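Local coordinates for response regulator FixJ (Bradyrhizobium japonicum, PDB 5XSO), which induces expression of the nifA and fixK genes when activated by FixL, its partner in an oxygen-sensing two-component system, at residues A[25-30]-A[43-48]; A[84-89]-A[135-140]; A[160-165]-A[175-180]. All coordinates share one frame; numbering follows the deposited sequence. Where two conformers were deposited one is given.

Interaction 1. Residues A[25-30]-A[43-48]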
# COMPACT_ATOMS: atom_id res chain seq x y z
N ALA A 25 9.37 26.80 8.72
CA ALA A 25 9.02 27.67 7.59
C ALA A 25 8.49 26.86 6.41
O ALA A 25 7.60 27.32 5.69
CB ALA A 25 10.23 28.50 7.15
N MET A 26 9.04 25.65 6.20
CA MET A 26 8.44 24.75 5.20
C MET A 26 7.01 24.38 5.58
O MET A 26 6.12 24.41 4.72
CB MET A 26 9.25 23.45 5.02
CG MET A 26 10.63 23.71 4.37
SD MET A 26 10.40 24.03 2.58
CE MET A 26 9.21 22.79 2.11
N ARG A 27 6.79 23.97 6.85
CA ARG A 27 5.43 23.61 7.29
C ARG A 27 4.48 24.77 7.06
O ARG A 27 3.39 24.58 6.50
CB ARG A 27 5.40 23.19 8.77
CG ARG A 27 6.12 21.79 8.97
CD ARG A 27 5.79 21.19 10.39
NE ARG A 27 5.93 22.16 11.48
CZ ARG A 27 7.07 22.40 12.12
NH1 ARG A 27 8.19 21.75 11.80
NH2 ARG A 27 7.09 23.29 13.10
N ASP A 28 4.87 25.98 7.45
CA ASP A 28 4.00 27.13 7.22
C ASP A 28 3.72 27.34 5.74
O ASP A 28 2.59 27.65 5.34
CB ASP A 28 4.60 28.43 7.79
CG ASP A 28 4.45 28.55 9.29
OD1 ASP A 28 3.66 27.79 9.89
OD2 ASP A 28 5.17 29.40 9.85
N SER A 29 4.76 27.25 4.91
CA SER A 29 4.62 27.50 3.48
C SER A 29 3.76 26.44 2.79
O SER A 29 2.92 26.76 1.93
CB SER A 29 6.04 27.51 2.83
OG SER A 29 5.95 27.70 1.43
N LEU A 30 4.00 25.16 3.11
CA LEU A 30 3.12 24.09 2.62
C LEU A 30 1.70 24.26 3.12
O LEU A 30 0.74 24.05 2.37
CB LEU A 30 3.65 22.73 3.04
CG LEU A 30 4.99 22.49 2.35
CD1 LEU A 30 5.54 21.17 2.85
CD2 LEU A 30 4.81 22.45 0.86
N LEU A 43 -0.20 18.29 9.91
CA LEU A 43 1.25 18.49 9.84
C LEU A 43 1.92 17.78 10.99
O LEU A 43 1.37 17.70 12.09
CB LEU A 43 1.59 19.99 9.88
CG LEU A 43 1.00 20.66 8.63
CD1 LEU A 43 -0.33 21.30 8.98
CD2 LEU A 43 1.95 21.64 7.90
N PHE A 44 3.13 17.29 10.75
CA PHE A 44 3.92 16.65 11.79
C PHE A 44 5.33 17.24 11.78
O PHE A 44 5.92 17.42 10.70
CB PHE A 44 3.96 15.13 11.57
CG PHE A 44 2.61 14.50 11.54
CD1 PHE A 44 2.05 14.00 12.71
CD2 PHE A 44 1.89 14.43 10.36
CE1 PHE A 44 0.80 13.40 12.69
CE2 PHE A 44 0.65 13.84 10.33
CZ PHE A 44 0.09 13.32 11.49
N ASP A 45 5.86 17.57 12.95
CA ASP A 45 7.24 18.04 12.99
C ASP A 45 8.18 16.96 13.49
O ASP A 45 9.40 17.16 13.50
CB ASP A 45 7.33 19.30 13.86
CG ASP A 45 6.79 19.10 15.26
OD1 ASP A 45 6.98 18.00 15.83
OD2 ASP A 45 6.18 20.04 15.81
N ASP A 46 7.62 15.82 13.89
CA ASP A 46 8.34 14.76 14.59
C ASP A 46 8.06 13.45 13.88
O ASP A 46 6.90 13.10 13.65
CB ASP A 46 7.92 14.67 16.05
CG ASP A 46 8.65 13.56 16.80
OD1 ASP A 46 9.74 13.14 16.34
OD2 ASP A 46 8.12 13.09 17.83
N ALA A 47 9.13 12.73 13.55
CA ALA A 47 9.00 11.43 12.88
C ALA A 47 8.05 10.50 13.62
O ALA A 47 7.11 9.95 13.03
CB ALA A 47 10.39 10.79 12.76
N GLN A 48 8.30 10.29 14.92
CA GLN A 48 7.51 9.33 15.67
C GLN A 48 6.05 9.73 15.68
O GLN A 48 5.17 8.88 15.53
CB GLN A 48 8.04 9.20 17.10

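Interaction 2. Residues A[84-89]-A[135-140]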
# COMPACT_ATOMS: atom_id res chain seq x y z
N GLN A 84 1.71 -1.68 5.55
CA GLN A 84 0.86 -1.88 4.37
C GLN A 84 -0.02 -0.65 4.11
O GLN A 84 -1.21 -0.75 3.79
CB GLN A 84 0.01 -3.15 4.52
CG GLN A 84 0.79 -4.44 4.29
CD GLN A 84 0.08 -5.66 4.86
OE1 GLN A 84 -1.13 -5.65 5.10
NE2 GLN A 84 0.84 -6.73 5.09
N SER A 85 0.56 0.53 4.26
CA SER A 85 -0.18 1.77 4.02
C SER A 85 -0.44 1.95 2.53
O SER A 85 0.48 1.89 1.73
CB SER A 85 0.60 2.98 4.53
OG SER A 85 -0.24 4.14 4.55
N PRO A 86 -1.68 2.26 2.14
CA PRO A 86 -1.95 2.65 0.75
C PRO A 86 -1.68 4.12 0.45
O PRO A 86 -1.90 4.56 -0.68
CB PRO A 86 -3.44 2.32 0.60
CG PRO A 86 -3.99 2.57 1.97
CD PRO A 86 -2.89 2.31 2.98
N PHE A 87 -1.18 4.89 1.39
CA PHE A 87 -0.98 6.34 1.14
C PHE A 87 0.16 6.55 0.15
O PHE A 87 1.26 6.04 0.37
CB PHE A 87 -0.62 7.07 2.42
CG PHE A 87 -1.66 7.07 3.49
CD1 PHE A 87 -1.43 7.81 4.65
CD2 PHE A 87 -2.85 6.35 3.39
CE1 PHE A 87 -2.38 7.82 5.70
CE2 PHE A 87 -3.79 6.37 4.41
CZ PHE A 87 -3.55 7.10 5.57
N PRO A 88 -0.02 7.33 -0.91
CA PRO A 88 1.14 7.68 -1.74
C PRO A 88 2.06 8.63 -0.98
O PRO A 88 1.62 9.47 -0.16
CB PRO A 88 0.51 8.38 -2.96
CG PRO A 88 -0.78 8.98 -2.44
CD PRO A 88 -1.26 8.03 -1.33
N ILE A 89 3.36 8.53 -1.26
CA ILE A 89 4.35 9.38 -0.59
C ILE A 89 5.17 10.17 -1.62
O ILE A 89 5.76 9.58 -2.54
CB ILE A 89 5.28 8.55 0.31
CG1 ILE A 89 4.46 7.77 1.34
CG2 ILE A 89 6.29 9.52 0.98
CD1 ILE A 89 5.22 6.55 1.94
N PRO A 135 -7.79 4.18 -5.91
CA PRO A 135 -8.44 2.87 -6.11
C PRO A 135 -7.99 1.79 -5.13
O PRO A 135 -8.85 1.09 -4.57
CB PRO A 135 -8.08 2.55 -7.56
CG PRO A 135 -8.03 3.85 -8.21
CD PRO A 135 -7.43 4.80 -7.20
N ALA A 136 -6.68 1.64 -4.88
CA ALA A 136 -6.26 0.61 -3.93
C ALA A 136 -6.68 0.95 -2.50
O ALA A 136 -7.07 0.07 -1.72
CB ALA A 136 -4.75 0.39 -4.01
N ALA A 137 -6.58 2.23 -2.13
CA ALA A 137 -7.15 2.67 -0.86
C ALA A 137 -8.63 2.27 -0.73
O ALA A 137 -9.07 1.82 0.34
CB ALA A 137 -7.01 4.19 -0.73
N LYS A 138 -9.41 2.43 -1.80
CA LYS A 138 -10.83 2.11 -1.72
C LYS A 138 -11.04 0.60 -1.58
O LYS A 138 -11.96 0.16 -0.87
CB LYS A 138 -11.56 2.66 -2.96
CG LYS A 138 -11.90 4.17 -2.86
CD LYS A 138 -12.76 4.65 -4.04
CE LYS A 138 -13.99 5.48 -3.61
NZ LYS A 138 -14.92 5.82 -4.74
N SER A 139 -10.19 -0.19 -2.23
CA SER A 139 -10.34 -1.66 -2.27
C SER A 139 -9.63 -2.39 -1.12
O SER A 139 -9.51 -3.63 -1.14
CB SER A 139 -9.85 -2.19 -3.62
OG SER A 139 -8.55 -1.70 -3.91
N GLU A 140 -9.21 -1.65 -0.09
CA GLU A 140 -8.35 -2.17 0.96
C GLU A 140 -9.09 -3.07 1.93
O GLU A 140 -8.59 -4.14 2.29
CB GLU A 140 -7.70 -1.01 1.73
CG GLU A 140 -6.62 -1.44 2.72
CD GLU A 140 -6.25 -0.32 3.72
OE1 GLU A 140 -6.93 0.73 3.76
OE2 GLU A 140 -5.27 -0.50 4.47

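Interaction 3. Residues A[160-165]-A[175-180]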
# COMPACT_ATOMS: atom_id res chain seq x y z
N VAL A 160 -3.96 -27.16 -2.42
CA VAL A 160 -5.02 -27.52 -3.36
C VAL A 160 -5.51 -26.29 -4.13
O VAL A 160 -5.70 -26.34 -5.35
CB VAL A 160 -6.19 -28.24 -2.64
CG1 VAL A 160 -7.38 -28.44 -3.65
CG2 VAL A 160 -5.73 -29.64 -2.09
N MET A 161 -5.67 -25.16 -3.45
CA MET A 161 -6.02 -23.92 -4.16
C MET A 161 -4.99 -23.60 -5.22
O MET A 161 -5.33 -23.25 -6.37
CB MET A 161 -6.12 -22.75 -3.17
CG MET A 161 -6.16 -21.37 -3.88
SD MET A 161 -6.37 -20.05 -2.66
CE MET A 161 -7.95 -20.52 -2.12
N GLU A 162 -3.70 -23.69 -4.86
CA GLU A 162 -2.64 -23.41 -5.82
C GLU A 162 -2.70 -24.38 -7.00
O GLU A 162 -2.59 -23.96 -8.15
CB GLU A 162 -1.28 -23.49 -5.13
CG GLU A 162 -0.07 -23.35 -6.02
CD GLU A 162 1.19 -23.48 -5.20
OE1 GLU A 162 1.76 -24.59 -5.15
OE2 GLU A 162 1.56 -22.47 -4.56
N GLY A 163 -2.87 -25.67 -6.72
CA GLY A 163 -2.92 -26.66 -7.79
C GLY A 163 -4.12 -26.47 -8.71
O GLY A 163 -4.00 -26.62 -9.94
N LEU A 164 -5.27 -26.11 -8.14
CA LEU A 164 -6.46 -25.84 -8.96
C LEU A 164 -6.21 -24.68 -9.90
O LEU A 164 -6.54 -24.75 -11.09
CB LEU A 164 -7.67 -25.52 -8.08
CG LEU A 164 -8.21 -26.74 -7.32
CD1 LEU A 164 -9.24 -26.34 -6.22
CD2 LEU A 164 -8.83 -27.72 -8.27
N ILE A 165 -5.65 -23.59 -9.37
CA ILE A 165 -5.40 -22.41 -10.20
C ILE A 165 -4.36 -22.68 -11.27
O ILE A 165 -4.44 -22.15 -12.38
CB ILE A 165 -4.98 -21.25 -9.29
CG1 ILE A 165 -6.21 -20.82 -8.49
CG2 ILE A 165 -4.41 -20.08 -10.13
CD1 ILE A 165 -5.94 -19.67 -7.51
N ARG A 175 -0.47 -36.12 -6.50
CA ARG A 175 0.91 -36.55 -6.73
C ARG A 175 1.89 -35.42 -6.44
O ARG A 175 2.98 -35.66 -5.88
CB ARG A 175 1.05 -37.02 -8.18
CG ARG A 175 2.41 -37.56 -8.56
CD ARG A 175 2.33 -38.24 -9.95
NE ARG A 175 2.64 -37.33 -11.05
CZ ARG A 175 2.80 -37.73 -12.32
NH1 ARG A 175 2.67 -39.01 -12.63
NH2 ARG A 175 3.11 -36.85 -13.26
N GLU A 176 1.55 -34.20 -6.82
CA GLU A 176 2.49 -33.09 -6.69
C GLU A 176 2.76 -32.77 -5.24
O GLU A 176 3.91 -32.50 -4.84
CB GLU A 176 1.93 -31.85 -7.39
CG GLU A 176 2.63 -30.56 -7.00
CD GLU A 176 3.73 -30.19 -7.99
OE1 GLU A 176 4.49 -29.25 -7.71
OE2 GLU A 176 3.82 -30.85 -9.05
N TYR A 177 1.72 -32.76 -4.42
CA TYR A 177 1.87 -32.35 -3.03
C TYR A 177 1.92 -33.51 -2.05
O TYR A 177 2.14 -33.28 -0.86
CB TYR A 177 0.73 -31.40 -2.65
CG TYR A 177 0.72 -30.13 -3.51
CD1 TYR A 177 1.62 -29.08 -3.27
CD2 TYR A 177 -0.21 -29.98 -4.54
CE1 TYR A 177 1.61 -27.89 -4.07
CE2 TYR A 177 -0.22 -28.82 -5.36
CZ TYR A 177 0.69 -27.78 -5.09
OH TYR A 177 0.65 -26.64 -5.91
N ASP A 178 1.72 -34.75 -2.52
CA ASP A 178 1.70 -35.95 -1.66
C ASP A 178 0.48 -35.90 -0.71
O ASP A 178 0.61 -36.01 0.51
CB ASP A 178 3.02 -36.13 -0.88
CG ASP A 178 3.22 -37.53 -0.46
OD1 ASP A 178 4.06 -37.77 0.42
OD2 ASP A 178 2.49 -38.41 -0.98
N ILE A 179 -0.70 -35.72 -1.30
CA ILE A 179 -2.00 -35.69 -0.62
C ILE A 179 -2.74 -36.96 -1.03
O ILE A 179 -2.62 -37.38 -2.18
CB ILE A 179 -2.75 -34.40 -1.04
CG1 ILE A 179 -1.97 -33.14 -0.62
CG2 ILE A 179 -4.16 -34.28 -0.47
CD1 ILE A 179 -2.52 -31.77 -1.30
N SER A 180 -3.45 -37.61 -0.11
CA SER A 180 -4.24 -38.77 -0.52
C SER A 180 -5.30 -38.38 -1.57
O SER A 180 -6.03 -37.37 -1.38
CB SER A 180 -4.93 -39.37 0.70
OG SER A 180 -5.87 -40.32 0.24

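Interaction 1. Residues A[25-30]-A[43-48]
NH1 of R27 lies 3.3 Å from CB of D45, and the same nitrogen donates a hydrogen bond to the backbone O of D21, its protein partner. NE of R27 bonds to a glycerol probably left by the crystallisation liquor, so the bonds described here both come from outside the two segments. D45 meets the guanidinium differently: its CB sits over one face, off centre toward the rim. The carboxylate is turned 79° from the guanidinium plane, and OD2 of D45 stays 4.3 Å from NH2 of R27, too far above the group for any of its N-H bonds to aim at it. The opposite charges thus probably attract without forming a salt bridge. In the arginine chain, chi2 near anti (-166°) carries CD of R27 out to 3.8 Å from O of F44, and a bend at chi3 (-47°) then turns the guanidinium over D45. Nearer its backbone, R27 meets L43: CD2 of L43 lies 3.9 Å from CB of R27 and 3.6 Å from O of R27, a van der Waals touch on the helix flank. L43 also touches V19, on the strand next door. Helix 24-36 and the end of strand 40-44 are thus joined within a beta-alpha-beta unit of the receiver domain's CheY-like fold, beside D21 and D22, which probably bind magnesium.

Interaction 2. Residues A[84-89]-A[135-140]
P86 reaches the other segment with CB, CG and CD of its ring. CB starts the contact over the backbone of A137, 4.0 Å from CA of A137, with the methyl CB of that alanine only slightly farther, at 4.2 Å from CB of P86. The next atom, CG, turns to a different partner and lies 3.9 Å from OE1 of E140. CD of P86 lies 4.0 Å from OE2 of E140. The glutamate crosses the proline at about a right angle. It comes that far because its chain runs out nearly straight from the backbone, with CG opposite N (chi1 -172°) and chi2 at -166°, which carries the carboxylate across to the loop. There OE2 of E140 also ends up 4.1 Å from O of Q84; both are hydrogen-bond acceptors and would not bond each other, so the approach is probably slightly unfavourable. Replacing E140 by an alanine would probably uncover CG and CD of P86 and open a gap beside the proline, leaving A137 as its main neighbour here. A137, which also touches F59, is in the last turn of helix 119-138 and E140 is the first residue of helix 140-152, so P86 touches both sides of the junction. The contact depends on shape and van der Waals touch, and no directional bond links these two segments.

Interaction 3. Residues A[160-165]-A[175-180]
Just before Y177 reaches across to E162, E176 covers its ring: CG of E176 stands 3.6 Å above the ring plane, over the centre. OE1 of E176 is 6.0 Å from OE1 of E162, and the like charges would probably repel weakly. Y177 itself carries most of the contact. With CG on the far side from the carbonyl carbon (chi1 -61°), the ring points at helix 155-166, and its OH donates to OE1 of E162. The modelled length of 2.5 Å between OH of Y177 and OE1 of E162 is very short, and E162 was built in two conformers, so the exact length is doubtful. In the conformer described here OE1 approaches at the ring's edge, in plane, with carboxylate and ring turned 42° apart. The opposite CE2 edge comes close to G163, where a CB would sit only 3.4 Å from CE2; the lack of a side chain lets the tyrosine come near the helix backbone. Meanwhile O of Y177 accepts a bond from R156. At D178 a positive phi (66°) ends the helix and turns the chain, bringing I179 back inward. CD1 of I179 meets CG2 of V160 at 3.9 Å, an oblique, purely apolar touch in a buried layer. S180 then leads onward, its O bonded to OG1 of T183. The segment therefore runs from the end of helix 170-177 through the turn of the helix-turn-helix motif, backed by helix 155-166, with I179 also touching I184 and V160 touching Y187 on helix 184-195.

Overall arrangement
Interaction 1 and the 84-89 loop of interaction 2 belong to the receiver region, and both contacts lie at the surface, yet they share no helix or strand: one joins helix 24-36 to an edge strand, the other sets the junction of helices 119-138 and 140-152 against a loop. Interaction 3, in the LuxR-family region and about 53 Å from interaction 1 between centres, is largely buried and joins helix 155-166 to the end of helix 170-177 and the turn that follows. Chemistry follows place. Interaction 1 has an arginine held from outside and charges that only lie near; interaction 2 has no bond between its segments, only van der Waals touch; interaction 3 alone adds a hydrogen bond between the segments to apolar packing.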